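Local coordinates for protein 2-oxoglutarate carboxylase small subunit (Hydrogenobacter thermophilus, PDB 7KCT) that belongs to the biotin carboxylase family of ATP-grasp proteins and binds ADP, magnesium and bicarbonate, at residues G175-R180 against E190-E195. Numbering follows the deposited sequence.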
loop_
_atom_site.group_PDB
_atom_site.type_symbol
_atom_site.label_atom_id
_atom_site.label_comp_id
_atom_site.label_asym_id
_atom_site.label_seq_id
_atom_site.Cartn_x
_atom_site.Cartn_y
_atom_site.Cartn_z
ATOM N N GLY A 175 -22.183 -22.182 -16.452
ATOM C CA GLY A 175 -23.589 -22.423 -16.714
ATOM C C GLY A 175 -24.357 -21.273 -17.330
ATOM O O GLY A 175 -25.550 -21.128 -17.049
ATOM N N ILE A 176 -23.721 -20.467 -18.184
ATOM C CA ILE A 176 -24.331 -19.288 -18.798
ATOM C C ILE A 176 -24.171 -19.377 -20.315
ATOM O O ILE A 176 -23.079 -19.696 -20.801
ATOM C CB ILE A 176 -23.697 -17.990 -18.268
ATOM C CG1 ILE A 176 -24.045 -17.810 -16.782
ATOM C CG2 ILE A 176 -24.124 -16.786 -19.145
ATOM C CD1 ILE A 176 -23.207 -16.778 -16.068
ATOM N N ARG A 177 -25.257 -19.104 -21.058
ATOM C CA ARG A 177 -25.269 -19.298 -22.508
ATOM C C ARG A 177 -26.127 -18.268 -23.221
ATOM O O ARG A 177 -27.319 -18.122 -22.927
ATOM C CB ARG A 177 -25.774 -20.675 -22.899
ATOM C CG ARG A 177 -24.963 -21.831 -22.392
ATOM C CD ARG A 177 -23.646 -21.996 -23.125
ATOM N NE ARG A 177 -23.104 -23.321 -22.823
ATOM C CZ ARG A 177 -22.438 -23.618 -21.710
ATOM N NH1 ARG A 177 -22.212 -22.687 -20.784
ATOM N NH2 ARG A 177 -22.008 -24.851 -21.510
ATOM N N ILE A 178 -25.523 -17.601 -24.203
ATOM C CA ILE A 178 -26.278 -16.670 -25.041
ATOM C C ILE A 178 -26.985 -17.435 -26.149
ATOM O O ILE A 178 -26.381 -18.300 -26.781
ATOM C CB ILE A 178 -25.342 -15.603 -25.634
ATOM C CG1 ILE A 178 -24.708 -14.782 -24.510
ATOM C CG2 ILE A 178 -26.091 -14.696 -26.588
ATOM C CD1 ILE A 178 -23.406 -14.047 -24.923
ATOM N N CYS A 179 -28.248 -17.099 -26.434
ATOM C CA CYS A 179 -29.018 -17.784 -27.481
ATOM C C CYS A 179 -29.688 -16.727 -28.347
ATOM O O CYS A 179 -30.506 -15.952 -27.846
ATOM C CB CYS A 179 -30.061 -18.747 -26.887
ATOM S SG CYS A 179 -29.508 -19.785 -25.485
ATOM N N ARG A 180 -29.334 -16.679 -29.628
ATOM C CA ARG A 180 -29.810 -15.627 -30.522
ATOM C C ARG A 180 -30.925 -16.094 -31.454
ATOM O O ARG A 180 -31.495 -15.278 -32.183
ATOM C CB ARG A 180 -28.629 -15.065 -31.314
ATOM C CG ARG A 180 -27.648 -14.301 -30.386
ATOM C CD ARG A 180 -26.582 -13.565 -31.128
ATOM N NE ARG A 180 -25.544 -13.016 -30.261
ATOM C CZ ARG A 180 -25.594 -11.812 -29.728
ATOM N NH1 ARG A 180 -26.639 -11.033 -29.956
ATOM N NH2 ARG A 180 -24.590 -11.385 -28.980
ATOM N N GLU A 190 -29.631 -28.012 -23.118
ATOM C CA GLU A 190 -29.073 -29.297 -22.667
ATOM C C GLU A 190 -27.656 -29.104 -22.153
ATOM O O GLU A 190 -27.252 -29.681 -21.128
ATOM C CB GLU A 190 -29.006 -30.310 -23.810
ATOM N N ASN A 191 -26.891 -28.252 -22.834
ATOM C CA ASN A 191 -25.477 -28.078 -22.481
ATOM C C ASN A 191 -25.311 -27.273 -21.204
ATOM O O ASN A 191 -24.449 -27.602 -20.376
ATOM C CB ASN A 191 -24.663 -27.407 -23.601
ATOM C CG ASN A 191 -24.665 -28.215 -24.892
ATOM O OD1 ASN A 191 -25.280 -29.287 -24.971
ATOM N ND2 ASN A 191 -24.037 -27.669 -25.935
ATOM N N ALA A 192 -26.140 -26.242 -21.003
ATOM C CA ALA A 192 -26.074 -25.502 -19.751
ATOM C C ALA A 192 -26.724 -26.277 -18.609
ATOM O O ALA A 192 -26.344 -26.089 -17.452
ATOM C CB ALA A 192 -26.761 -24.146 -19.886
ATOM N N TYR A 193 -27.701 -27.138 -18.917
ATOM C CA TYR A 193 -28.283 -28.028 -17.911
ATOM C C TYR A 193 -27.251 -29.034 -17.419
ATOM O O TYR A 193 -26.971 -29.127 -16.216
ATOM C CB TYR A 193 -29.503 -28.761 -18.491
ATOM C CG TYR A 193 -30.423 -29.409 -17.462
ATOM C CD1 TYR A 193 -29.992 -30.489 -16.698
ATOM C CD2 TYR A 193 -31.721 -28.945 -17.264
ATOM C CE1 TYR A 193 -30.828 -31.088 -15.758
ATOM C CE2 TYR A 193 -32.560 -29.533 -16.332
ATOM C CZ TYR A 193 -32.105 -30.603 -15.582
ATOM O OH TYR A 193 -32.928 -31.202 -14.655
ATOM N N ASN A 194 -26.676 -29.807 -18.344
ATOM C CA ASN A 194 -25.697 -30.816 -17.956
ATOM C C ASN A 194 -24.521 -30.179 -17.231
ATOM O O ASN A 194 -24.038 -30.714 -16.229
ATOM C CB ASN A 194 -25.217 -31.585 -19.189
ATOM C CG ASN A 194 -26.313 -32.442 -19.823
ATOM O OD1 ASN A 194 -27.233 -32.935 -19.143
ATOM N ND2 ASN A 194 -26.207 -32.638 -21.136
ATOM N N GLU A 195 -24.056 -29.019 -17.708
ATOM C CA GLU A 195 -22.924 -28.356 -17.061
ATOM C C GLU A 195 -23.263 -27.956 -15.629
ATOM O O GLU A 195 -22.385 -27.954 -14.754
ATOM C CB GLU A 195 -22.496 -27.105 -17.842
ATOM C CG GLU A 195 -21.368 -26.299 -17.128
ATOM C CD GLU A 195 -21.007 -24.961 -17.789
ATOM O OE1 GLU A 195 -21.797 -24.442 -18.607
ATOM O OE2 GLU A 195 -19.935 -24.407 -17.451
#
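Arg177, on strand 176-179, and Glu195, on segment 190-195 of helix 182-200, carry this contact through an end-on salt bridge in which two guanidinium nitrogens converge on one carboxylate oxygen. Arg177 NH1 lies 2.8 Å from Glu195 OE1, on its syn lone pair, while Arg177 NH2 reaches the same OE1 at 2.9 Å from above the carboxylate plane. With two N-H groups of one guanidinium sharing a single acceptor, both bonds are well bent; the two flat groups are also turned 51° apart. Glu195, with CG anti to the backbone N (chi1 175°) and the chain extended beyond it, carries its carboxylate out to the strand.

A further hydrogen bond steadies the guanidinium: a bend at chi2 turns the Arg177 head group back beside its own strand, where NH1 donates almost straight to Ile176 O at 3.1 Å. This nitrogen thus ties the strand's own backbone to the helix carboxylate. A long, multidentate arginine suits such a place. Two partners on one nitrogen limit the rotation of the head group.

Gly175 N is 3.1 Å from Glu195 OE1, so the carboxylate lies close against the backbone. Glycine fits here, since at these left-handed backbone angles a CB would collide with the carbonyl oxygen of the residue before.

Nonpolar packing is slight. Ala192 CB meets Arg177 CG at 3.9 Å, and its small methyl lets the strand approach while the backbone N of Ala192 lies over one guanidinium face.

Strand and helix segments run nearly antiparallel (175°), their axes 8.6 Å apart. Strand 176-179 is an edge of an antiparallel sheet in the ATP-grasp domain, hydrogen-bonded to strand 163-167. Helix 182-200 packs on one face of this sheet, where Arg177 and Cys179 touch it, while Ile176 points away from the helix and touches bound ADP.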